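PDB 6WT8: STING-associated CdnE c-di-GMP synthase from Flavobacteriaceae, which synthesises the cyclic dinucleotide c-di-GMP, probably from GTP and probably as the signal read by a partner STING receptor in bacterial CBASS immunity. Local coordinates for residues A[286-291]-A[302-307]; A[310-315]-A[341-346]; A[320-325]-A[330-335]. All coordinates share one frame; numbering follows the deposited sequence.

Contact 1: residues A[286-291]-A[302-307]; sequences YNIDVK and VSILYQ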
loop_
_atom_site.group_PDB
_atom_site.type_symbol
_atom_site.label_atom_id
_atom_site.label_comp_id
_atom_site.label_asym_id
_atom_site.label_seq_id
_atom_site.Cartn_x
_atom_site.Cartn_y
_atom_site.Cartn_z
ATOM N N TYR A 286 2.699 5.700 -9.198
ATOM C CA TYR A 286 2.609 4.537 -10.067
ATOM C C TYR A 286 2.242 4.959 -11.480
ATOM O O TYR A 286 2.561 4.254 -12.453
ATOM C CB TYR A 286 1.555 3.585 -9.458
ATOM C CG TYR A 286 1.356 2.287 -10.191
ATOM C CD1 TYR A 286 2.140 1.209 -9.937
ATOM C CD2 TYR A 286 0.346 2.168 -11.130
ATOM C CE1 TYR A 286 1.924 0.014 -10.617
ATOM C CE2 TYR A 286 0.120 0.970 -11.822
ATOM C CZ TYR A 286 0.942 -0.096 -11.552
ATOM O OH TYR A 286 0.749 -1.288 -12.213
ATOM N N ASN A 287 1.513 6.076 -11.617
ATOM C CA ASN A 287 1.058 6.459 -12.938
ATOM C C ASN A 287 2.173 7.134 -13.763
ATOM O O ASN A 287 2.013 7.297 -14.981
ATOM C CB ASN A 287 -0.184 7.345 -12.754
ATOM C CG ASN A 287 -0.720 7.901 -14.052
ATOM O OD1 ASN A 287 -0.671 9.114 -14.265
ATOM N ND2 ASN A 287 -1.169 7.044 -14.897
ATOM N N ILE A 288 3.295 7.525 -13.137
ATOM C CA ILE A 288 4.369 8.175 -13.882
ATOM C C ILE A 288 5.011 7.156 -14.825
ATOM O O ILE A 288 5.262 6.005 -14.453
ATOM C CB ILE A 288 5.397 8.798 -12.904
ATOM C CG1 ILE A 288 4.723 9.904 -12.074
ATOM C CG2 ILE A 288 6.588 9.432 -13.651
ATOM C CD1 ILE A 288 5.567 10.516 -10.949
ATOM N N ASP A 289 5.307 7.587 -16.056
ATOM C CA ASP A 289 5.888 6.701 -17.062
ATOM C C ASP A 289 7.298 6.347 -16.626
ATOM O O ASP A 289 8.109 7.255 -16.430
ATOM C CB ASP A 289 5.901 7.434 -18.412
ATOM C CG ASP A 289 6.576 6.635 -19.556
ATOM O OD1 ASP A 289 7.191 5.538 -19.383
ATOM O OD2 ASP A 289 6.487 7.157 -20.696
ATOM N N VAL A 290 7.603 5.038 -16.474
ATOM C CA VAL A 290 8.915 4.676 -15.934
ATOM C C VAL A 290 10.050 5.186 -16.796
ATOM O O VAL A 290 11.148 5.432 -16.283
ATOM C CB VAL A 290 9.113 3.164 -15.731
ATOM C CG1 VAL A 290 8.285 2.668 -14.568
ATOM C CG2 VAL A 290 8.900 2.371 -17.062
ATOM N N LYS A 291 9.844 5.314 -18.116
ATOM C CA LYS A 291 10.965 5.748 -18.951
ATOM C C LYS A 291 11.414 7.162 -18.603
ATOM O O LYS A 291 12.546 7.546 -18.933
ATOM C CB LYS A 291 10.617 5.656 -20.440
ATOM C CG LYS A 291 10.361 4.231 -20.836
ATOM C CD LYS A 291 10.646 3.981 -22.315
ATOM C CE LYS A 291 10.991 2.523 -22.508
ATOM N NZ LYS A 291 9.859 1.680 -22.020
ATOM N N VAL A 302 13.123 14.555 -7.593
ATOM C CA VAL A 302 12.296 15.585 -6.963
ATOM C C VAL A 302 11.661 16.436 -8.040
ATOM O O VAL A 302 10.487 16.788 -7.947
ATOM C CB VAL A 302 13.123 16.439 -5.995
ATOM C CG1 VAL A 302 12.228 17.485 -5.279
ATOM C CG2 VAL A 302 13.798 15.533 -4.975
ATOM N N SER A 303 12.441 16.777 -9.079
ATOM C CA SER A 303 11.913 17.513 -10.223
ATOM C C SER A 303 10.836 16.716 -10.984
ATOM O O SER A 303 9.832 17.289 -11.403
ATOM C CB SER A 303 13.062 17.838 -11.145
ATOM O OG SER A 303 12.611 18.525 -12.311
ATOM N N ILE A 304 11.031 15.408 -11.172
ATOM C CA ILE A 304 9.997 14.586 -11.835
ATOM C C ILE A 304 8.678 14.677 -11.085
ATOM O O ILE A 304 7.601 14.847 -11.666
ATOM C CB ILE A 304 10.463 13.123 -11.918
ATOM C CG1 ILE A 304 11.562 12.982 -12.923
ATOM C CG2 ILE A 304 9.280 12.133 -12.244
ATOM C CD1 ILE A 304 11.195 13.265 -14.356
ATOM N N LEU A 305 8.745 14.530 -9.768
ATOM C CA LEU A 305 7.542 14.615 -8.942
ATOM C C LEU A 305 6.903 15.999 -9.017
ATOM O O LEU A 305 5.667 16.113 -9.125
ATOM C CB LEU A 305 7.883 14.247 -7.514
ATOM C CG LEU A 305 8.159 12.752 -7.311
ATOM C CD1 LEU A 305 8.716 12.555 -5.882
ATOM C CD2 LEU A 305 6.832 11.963 -7.432
ATOM N N TYR A 306 7.716 17.063 -8.957
ATOM C CA TYR A 306 7.165 18.405 -9.087
ATOM C C TYR A 306 6.463 18.575 -10.417
ATOM O O TYR A 306 5.353 19.125 -10.466
ATOM C CB TYR A 306 8.259 19.451 -8.921
ATOM C CG TYR A 306 7.767 20.849 -9.137
ATOM C CD1 TYR A 306 7.041 21.504 -8.187
ATOM C CD2 TYR A 306 8.108 21.558 -10.281
ATOM C CE1 TYR A 306 6.568 22.776 -8.355
ATOM C CE2 TYR A 306 7.622 22.853 -10.468
ATOM C CZ TYR A 306 6.860 23.450 -9.485
ATOM O OH TYR A 306 6.404 24.732 -9.630
ATOM N N GLN A 307 7.085 18.100 -11.503
ATOM C CA GLN A 307 6.442 18.189 -12.805
ATOM C C GLN A 307 5.120 17.414 -12.820
ATOM O O GLN A 307 4.124 17.889 -13.350
ATOM C CB GLN A 307 7.398 17.693 -13.894
ATOM C CG GLN A 307 8.624 18.534 -14.089
ATOM C CD GLN A 307 9.653 17.768 -14.975
ATOM O OE1 GLN A 307 9.309 17.292 -16.056
ATOM N NE2 GLN A 307 10.877 17.596 -14.481
#
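Ile288 meets Ile304 and Leu305 through methyl groups alone, and these apolar touches are all that joins the two segments directly. Its two branches part to do so. With CG1 beside the backbone N (chi1 -63°), CG2 stands anti to that nitrogen and comes to 4.1 Å from CG2 of Ile304, while the extended CG1 arm carries CD1 to 4.0 Å from CD2 of Leu305. Both of these are terminal methyls, and the two side chains stand roughly perpendicular where they meet. The joint belongs to the largely helical C-terminal part of this CD-NTase: Ile288, just past helix 278-287, packs on helix 300-314 near the start of the excursion that links the two helices. Met256, Phe259 and Leu260 of helix 253-266 also touch Leu305, and Tyr293 and Leu296 of the linker pack on Ile288 and Ile304 respectively.

The polar side chains of Asp289 and Gln307 bond within their own segments. OD1 of Asp289 accepts from N of Lys291 at 2.9 Å, an Asx turn in which the donor lies above the carboxylate plane, 53° out of it. On the helix, NE2 of Gln307 reaches back one turn to OG of Ser303 at 2.9 Å, with OG almost in the amide plane.

Contact 2: residues A[310-315]-A[341-346]; sequences TNIISN and IEIEFL
Ile313 lies against Ile343 and Glu344 where helices 300-314 and 336-360 pack as a roughly antiparallel pair, the axes of the segments 9.9 Å apart at closest approach and 144° between their directions. CG1 of Ile313 rests 3.8 Å from CG2 of Ile343, the two side chains running past one another with opposite headings. Beyond it, CD1 of Ile313 lies 3.8 Å from CG of Glu344, so the glutamate takes part through its aliphatic stem. With chi1 at -67°, the CG1 arm of Ile313 is anti to its carbonyl carbon, and the extended chain beyond carries CD1 across to the facing helix. Without the side chain beyond CB, as with an alanine here, a gap is likely to open beside CG2 of Ile343, leaving the stem of Glu344 without this apolar neighbour.

Ile312 makes a looser touch, its CG2 4.4 Å from CG2 of Ile343. Ile284 of helix 278-287 packs on both Ile312 and Ile343, and Leu309 also touches Ile343, which places this edge of the interface against the buried interior. Further out, the carboxylate of Glu342 accepts from the backbone N atoms of Ser275 and Ile276. Near the end of helix 300-314, OG of Ser314 donates to O of Thr310 at 3.1 Å, while N of Ser314 reaches that same oxygen from the opposite face of the carbonyl plane.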
loop_
_atom_site.group_PDB
_atom_site.type_symbol
_atom_site.label_atom_id
_atom_site.label_comp_id
_atom_site.label_asym_id
_atom_site.label_seq_id
_atom_site.Cartn_x
_atom_site.Cartn_y
_atom_site.Cartn_z
ATOM N N THR A 310 2.477 19.357 -10.855
ATOM C CA THR A 310 2.106 20.527 -11.650
ATOM C C THR A 310 1.163 20.161 -12.787
ATOM O O THR A 310 0.174 20.879 -13.043
ATOM C CB THR A 310 3.410 21.167 -12.164
ATOM O OG1 THR A 310 4.074 21.651 -11.000
ATOM C CG2 THR A 310 3.088 22.293 -13.136
ATOM N N ASN A 311 1.420 19.038 -13.461
ATOM C CA ASN A 311 0.559 18.586 -14.557
ATOM C C ASN A 311 -0.803 18.175 -14.041
ATOM O O ASN A 311 -1.830 18.449 -14.681
ATOM C CB ASN A 311 1.184 17.379 -15.270
ATOM C CG ASN A 311 2.441 17.746 -16.084
ATOM O OD1 ASN A 311 2.705 18.915 -16.355
ATOM N ND2 ASN A 311 3.208 16.731 -16.472
ATOM N N ILE A 312 -0.840 17.538 -12.870
ATOM C CA ILE A 312 -2.145 17.200 -12.283
ATOM C C ILE A 312 -2.968 18.445 -11.989
ATOM O O ILE A 312 -4.195 18.447 -12.201
ATOM C CB ILE A 312 -1.951 16.340 -11.025
ATOM C CG1 ILE A 312 -1.484 14.963 -11.492
ATOM C CG2 ILE A 312 -3.251 16.295 -10.118
ATOM C CD1 ILE A 312 -0.997 14.133 -10.297
ATOM N N ILE A 313 -2.338 19.483 -11.417
ATOM C CA ILE A 313 -3.050 20.721 -11.084
ATOM C C ILE A 313 -3.536 21.413 -12.350
ATOM O O ILE A 313 -4.658 21.955 -12.379
ATOM C CB ILE A 313 -2.131 21.628 -10.246
ATOM C CG1 ILE A 313 -1.867 21.008 -8.873
ATOM C CG2 ILE A 313 -2.696 23.056 -10.105
ATOM C CD1 ILE A 313 -0.553 21.587 -8.273
ATOM N N SER A 314 -2.735 21.383 -13.414
ATOM C CA SER A 314 -3.019 22.244 -14.569
ATOM C C SER A 314 -3.843 21.574 -15.653
ATOM O O SER A 314 -4.475 22.283 -16.443
ATOM C CB SER A 314 -1.708 22.781 -15.175
ATOM O OG SER A 314 -1.004 21.740 -15.782
ATOM N N ASN A 315 -3.862 20.256 -15.730
ATOM C CA ASN A 315 -4.424 19.564 -16.892
ATOM C C ASN A 315 -5.583 18.682 -16.438
ATOM O O ASN A 315 -5.370 17.590 -15.897
ATOM C CB ASN A 315 -3.329 18.758 -17.564
ATOM C CG ASN A 315 -3.762 18.154 -18.852
ATOM O OD1 ASN A 315 -4.945 17.847 -19.074
ATOM N ND2 ASN A 315 -2.784 17.917 -19.728
ATOM N N ILE A 341 -6.148 20.969 -3.340
ATOM C CA ILE A 341 -5.514 21.847 -2.349
ATOM C C ILE A 341 -4.281 21.145 -1.785
ATOM O O ILE A 341 -3.210 21.738 -1.644
ATOM C CB ILE A 341 -6.490 22.227 -1.232
ATOM C CG1 ILE A 341 -7.594 23.114 -1.843
ATOM C CG2 ILE A 341 -5.721 22.938 -0.069
ATOM C CD1 ILE A 341 -7.034 24.189 -2.915
ATOM N N GLU A 342 -4.435 19.875 -1.393
ATOM C CA GLU A 342 -3.295 19.168 -0.809
ATOM C C GLU A 342 -2.192 18.979 -1.853
ATOM O O GLU A 342 -1.007 19.108 -1.536
ATOM C CB GLU A 342 -3.783 17.837 -0.226
ATOM C CG GLU A 342 -4.784 18.131 0.906
ATOM C CD GLU A 342 -5.141 16.927 1.756
ATOM O OE1 GLU A 342 -4.536 15.842 1.609
ATOM O OE2 GLU A 342 -6.083 17.077 2.584
ATOM N N ILE A 343 -2.554 18.653 -3.094
ATOM C CA ILE A 343 -1.534 18.529 -4.149
ATOM C C ILE A 343 -0.805 19.858 -4.312
ATOM O O ILE A 343 0.417 19.889 -4.491
ATOM C CB ILE A 343 -2.173 18.082 -5.482
ATOM C CG1 ILE A 343 -2.895 16.738 -5.298
ATOM C CG2 ILE A 343 -1.133 18.012 -6.634
ATOM C CD1 ILE A 343 -1.972 15.619 -4.872
ATOM N N GLU A 344 -1.550 20.990 -4.306
ATOM C CA GLU A 344 -0.891 22.302 -4.425
ATOM C C GLU A 344 0.093 22.554 -3.264
ATOM O O GLU A 344 1.204 23.057 -3.487
ATOM C CB GLU A 344 -1.926 23.431 -4.483
ATOM C CG GLU A 344 -2.732 23.425 -5.760
ATOM C CD GLU A 344 -3.947 24.360 -5.748
ATOM O OE1 GLU A 344 -4.010 25.287 -4.900
ATOM O OE2 GLU A 344 -4.849 24.140 -6.582
ATOM N N PHE A 345 -0.282 22.252 -2.014
ATOM C CA PHE A 345 0.678 22.425 -0.920
ATOM C C PHE A 345 1.866 21.501 -1.084
ATOM O O PHE A 345 3.017 21.896 -0.792
ATOM C CB PHE A 345 -0.035 22.190 0.430
ATOM C CG PHE A 345 -0.863 23.363 0.885
ATOM C CD1 PHE A 345 -0.297 24.630 0.954
ATOM C CD2 PHE A 345 -2.191 23.187 1.251
ATOM C CE1 PHE A 345 -1.069 25.699 1.443
ATOM C CE2 PHE A 345 -2.944 24.269 1.737
ATOM C CZ PHE A 345 -2.388 25.510 1.787
ATOM N N LEU A 346 1.640 20.271 -1.542
ATOM C CA LEU A 346 2.791 19.377 -1.771
ATOM C C LEU A 346 3.696 19.929 -2.862
ATOM O O LEU A 346 4.925 19.874 -2.735
ATOM C CB LEU A 346 2.314 17.984 -2.195
ATOM C CG LEU A 346 1.640 17.165 -1.123
ATOM C CD1 LEU A 346 1.207 15.840 -1.768
ATOM C CD2 LEU A 346 2.575 16.863 0.054
#

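Contact 3: residues A[320-325]-A[330-335]; sequences DNIKSV and YIFEFD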
loop_
_atom_site.group_PDB
_atom_site.type_symbol
_atom_site.label_atom_id
_atom_site.label_comp_id
_atom_site.label_asym_id
_atom_site.label_seq_id
_atom_site.Cartn_x
_atom_site.Cartn_y
_atom_site.Cartn_z
ATOM N N ASP A 320 -8.134 13.652 -14.640
ATOM C CA ASP A 320 -9.388 12.925 -14.548
ATOM C C ASP A 320 -9.247 11.465 -14.941
ATOM O O ASP A 320 -10.153 10.667 -14.642
ATOM C CB ASP A 320 -10.429 13.593 -15.439
ATOM C CG ASP A 320 -11.040 14.801 -14.790
ATOM O OD1 ASP A 320 -10.792 15.043 -13.584
ATOM O OD2 ASP A 320 -11.751 15.537 -15.509
ATOM N N ASN A 321 -8.154 11.076 -15.588
ATOM C CA ASN A 321 -8.022 9.705 -16.053
ATOM C C ASN A 321 -6.980 8.898 -15.281
ATOM O O ASN A 321 -6.685 7.762 -15.654
ATOM C CB ASN A 321 -7.724 9.733 -17.561
ATOM C CG ASN A 321 -8.988 10.036 -18.364
ATOM O OD1 ASN A 321 -9.829 9.155 -18.554
ATOM N ND2 ASN A 321 -9.177 11.299 -18.736
ATOM N N ILE A 322 -6.427 9.448 -14.193
ATOM C CA ILE A 322 -5.498 8.699 -13.370
ATOM C C ILE A 322 -6.293 7.717 -12.508
ATOM O O ILE A 322 -7.195 8.114 -11.755
ATOM C CB ILE A 322 -4.656 9.635 -12.489
ATOM C CG1 ILE A 322 -3.887 10.674 -13.352
ATOM C CG2 ILE A 322 -3.661 8.797 -11.657
ATOM C CD1 ILE A 322 -3.109 11.650 -12.500
ATOM N N LYS A 323 -5.954 6.439 -12.612
ATOM C CA LYS A 323 -6.608 5.390 -11.826
ATOM C C LYS A 323 -5.799 5.060 -10.582
ATOM O O LYS A 323 -4.615 5.339 -10.466
ATOM C CB LYS A 323 -6.748 4.107 -12.660
ATOM C CG LYS A 323 -7.660 4.311 -13.880
ATOM C CD LYS A 323 -7.892 2.998 -14.596
ATOM C CE LYS A 323 -8.820 3.244 -15.782
ATOM N NZ LYS A 323 -9.061 1.936 -16.501
ATOM N N SER A 324 -6.492 4.439 -9.627
ATOM C CA SER A 324 -5.819 3.818 -8.492
ATOM C C SER A 324 -4.944 2.671 -8.967
ATOM O O SER A 324 -5.139 2.150 -10.073
ATOM C CB SER A 324 -6.874 3.322 -7.509
ATOM O OG SER A 324 -7.812 2.476 -8.166
ATOM N N VAL A 325 -4.001 2.243 -8.106
ATOM C CA VAL A 325 -3.098 1.158 -8.528
ATOM C C VAL A 325 -3.902 -0.078 -8.866
ATOM O O VAL A 325 -3.574 -0.790 -9.825
ATOM C CB VAL A 325 -2.051 0.865 -7.448
ATOM C CG1 VAL A 325 -1.203 -0.428 -7.796
ATOM C CG2 VAL A 325 -1.181 2.087 -7.265
ATOM N N TYR A 330 -11.058 6.157 -10.239
ATOM C CA TYR A 330 -10.307 7.318 -10.700
ATOM C C TYR A 330 -10.033 8.160 -9.472
ATOM O O TYR A 330 -10.983 8.593 -8.815
ATOM C CB TYR A 330 -11.122 8.096 -11.735
ATOM C CG TYR A 330 -11.231 7.367 -13.064
ATOM C CD1 TYR A 330 -10.145 7.332 -13.904
ATOM C CD2 TYR A 330 -12.424 6.759 -13.449
ATOM C CE1 TYR A 330 -10.216 6.694 -15.136
ATOM C CE2 TYR A 330 -12.516 6.099 -14.682
ATOM C CZ TYR A 330 -11.397 6.087 -15.505
ATOM O OH TYR A 330 -11.480 5.461 -16.736
ATOM N N ILE A 331 -8.759 8.425 -9.191
ATOM C CA ILE A 331 -8.426 9.001 -7.871
ATOM C C ILE A 331 -8.792 10.468 -7.745
ATOM O O ILE A 331 -8.803 10.978 -6.614
ATOM C CB ILE A 331 -6.938 8.824 -7.509
ATOM C CG1 ILE A 331 -6.023 9.410 -8.565
ATOM C CG2 ILE A 331 -6.631 7.357 -7.304
ATOM C CD1 ILE A 331 -4.630 9.638 -8.040
ATOM N N PHE A 332 -9.137 11.156 -8.830
ATOM C CA PHE A 332 -9.644 12.537 -8.713
ATOM C C PHE A 332 -11.127 12.654 -9.072
ATOM O O PHE A 332 -11.620 13.766 -9.244
ATOM C CB PHE A 332 -8.807 13.484 -9.563
ATOM C CG PHE A 332 -7.406 13.670 -9.038
ATOM C CD1 PHE A 332 -7.178 14.533 -7.959
ATOM C CD2 PHE A 332 -6.338 12.942 -9.549
ATOM C CE1 PHE A 332 -5.878 14.716 -7.461
ATOM C CE2 PHE A 332 -5.036 13.095 -9.022
ATOM C CZ PHE A 332 -4.811 13.962 -7.963
ATOM N N GLU A 333 -11.857 11.535 -9.173
ATOM C CA GLU A 333 -13.269 11.617 -9.526
ATOM C C GLU A 333 -14.063 12.334 -8.446
ATOM O O GLU A 333 -14.900 13.209 -8.749
ATOM C CB GLU A 333 -13.850 10.230 -9.769
ATOM C CG GLU A 333 -15.307 10.374 -10.228
ATOM C CD GLU A 333 -15.911 9.090 -10.717
ATOM O OE1 GLU A 333 -15.193 8.074 -10.824
ATOM O OE2 GLU A 333 -17.139 9.088 -10.984
ATOM N N PHE A 334 -13.785 12.014 -7.189
ATOM C CA PHE A 334 -14.526 12.600 -6.071
ATOM C C PHE A 334 -13.620 13.451 -5.206
ATOM O O PHE A 334 -12.435 13.166 -5.053
ATOM C CB PHE A 334 -15.156 11.503 -5.217
ATOM C CG PHE A 334 -16.112 10.644 -5.996
ATOM C CD1 PHE A 334 -17.303 11.176 -6.494
ATOM C CD2 PHE A 334 -15.786 9.333 -6.283
ATOM C CE1 PHE A 334 -18.202 10.380 -7.247
ATOM C CE2 PHE A 334 -16.648 8.545 -7.037
ATOM C CZ PHE A 334 -17.853 9.059 -7.506
ATOM N N ASP A 335 -14.214 14.513 -4.657
ATOM C CA ASP A 335 -13.484 15.451 -3.800
ATOM C C ASP A 335 -12.288 16.048 -4.526
ATOM O O ASP A 335 -11.245 16.306 -3.944
ATOM C CB ASP A 335 -13.056 14.801 -2.483
ATOM C CG ASP A 335 -14.218 14.233 -1.712
ATOM O OD1 ASP A 335 -15.207 14.958 -1.468
ATOM O OD2 ASP A 335 -14.161 13.019 -1.434
HETATM O O HOH W 1 -12.693 14.898 -11.470
HETATM O O HOH W 2 -9.520 6.180 -18.525
HETATM O O HOH W 3 -8.554 10.493 -11.584
#
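The side chain of Lys323 runs alongside that of Tyr330 in the same direction, its extended chain following the ring out to the hydroxyl. CG of Lys323 is 3.7 Å from CE1 of Tyr330, and CE comes to 3.6 Å from OH, so the methylenes make the contact. With chi1 at -71°, the tyrosine ring is swung back along the residues before Lys323, where the carbonyl oxygen of Asn321 meets its edge in plane. Water 2 joins the phenol OH to OD1 of Asn321, whose ND2 is held by O of Ser317.

The backbones pair in a single beta bridge between Lys323 and Tyr330, within the excursion between helices 316-320 and 336-360. N of Ile331 donates to O of Ile322 at 3.0 Å, with CA of Tyr330 making a CA-H...O contact to that oxygen. A type I turn from Tyr330 to Glu333 then redirects the chain.

Ile322 and Ile331 cross obliquely, CG2 of Ile322 being 3.8 Å from CD1 of Ile331. CG2 of Ile331 packs instead near the backbone of Ser324, while CD1 of Ile322 approaches CE2 of Phe332 at 4.2 Å. Two more waters bridge the segments: water 3 donates to O of Ile322 and accepts from N of Phe332, and water 1 donates to both O of Phe332 and OD1 of Asp320, whose OD2 forms a salt bridge with Lys316.

Overall arrangement
Contacts 1 and 2 share helix 300-314, following one another along it with centres 13 Å apart; both join their segments by carbon-carbon packing, in contact 2 including the aliphatic stem of Glu344, contact 1 buried and contact 2 partly exposed on its Ile313-Glu344 side. Contact 3 is nested in the chain loop that contact 2 closes and differs in chemistry, combining a backbone hydrogen bond and bridging waters with a mixed surface: Lys323 and Asn321 are exposed, whereas Ile322, Ile331 and Phe332 are buried. That inner side meets contact 2, with CZ of Phe332 lying 3.5 Å from CG2 of Ile312. Contact 3 also touches contact 1, where Val325 packs on Tyr286 and Ile322 on Asn287.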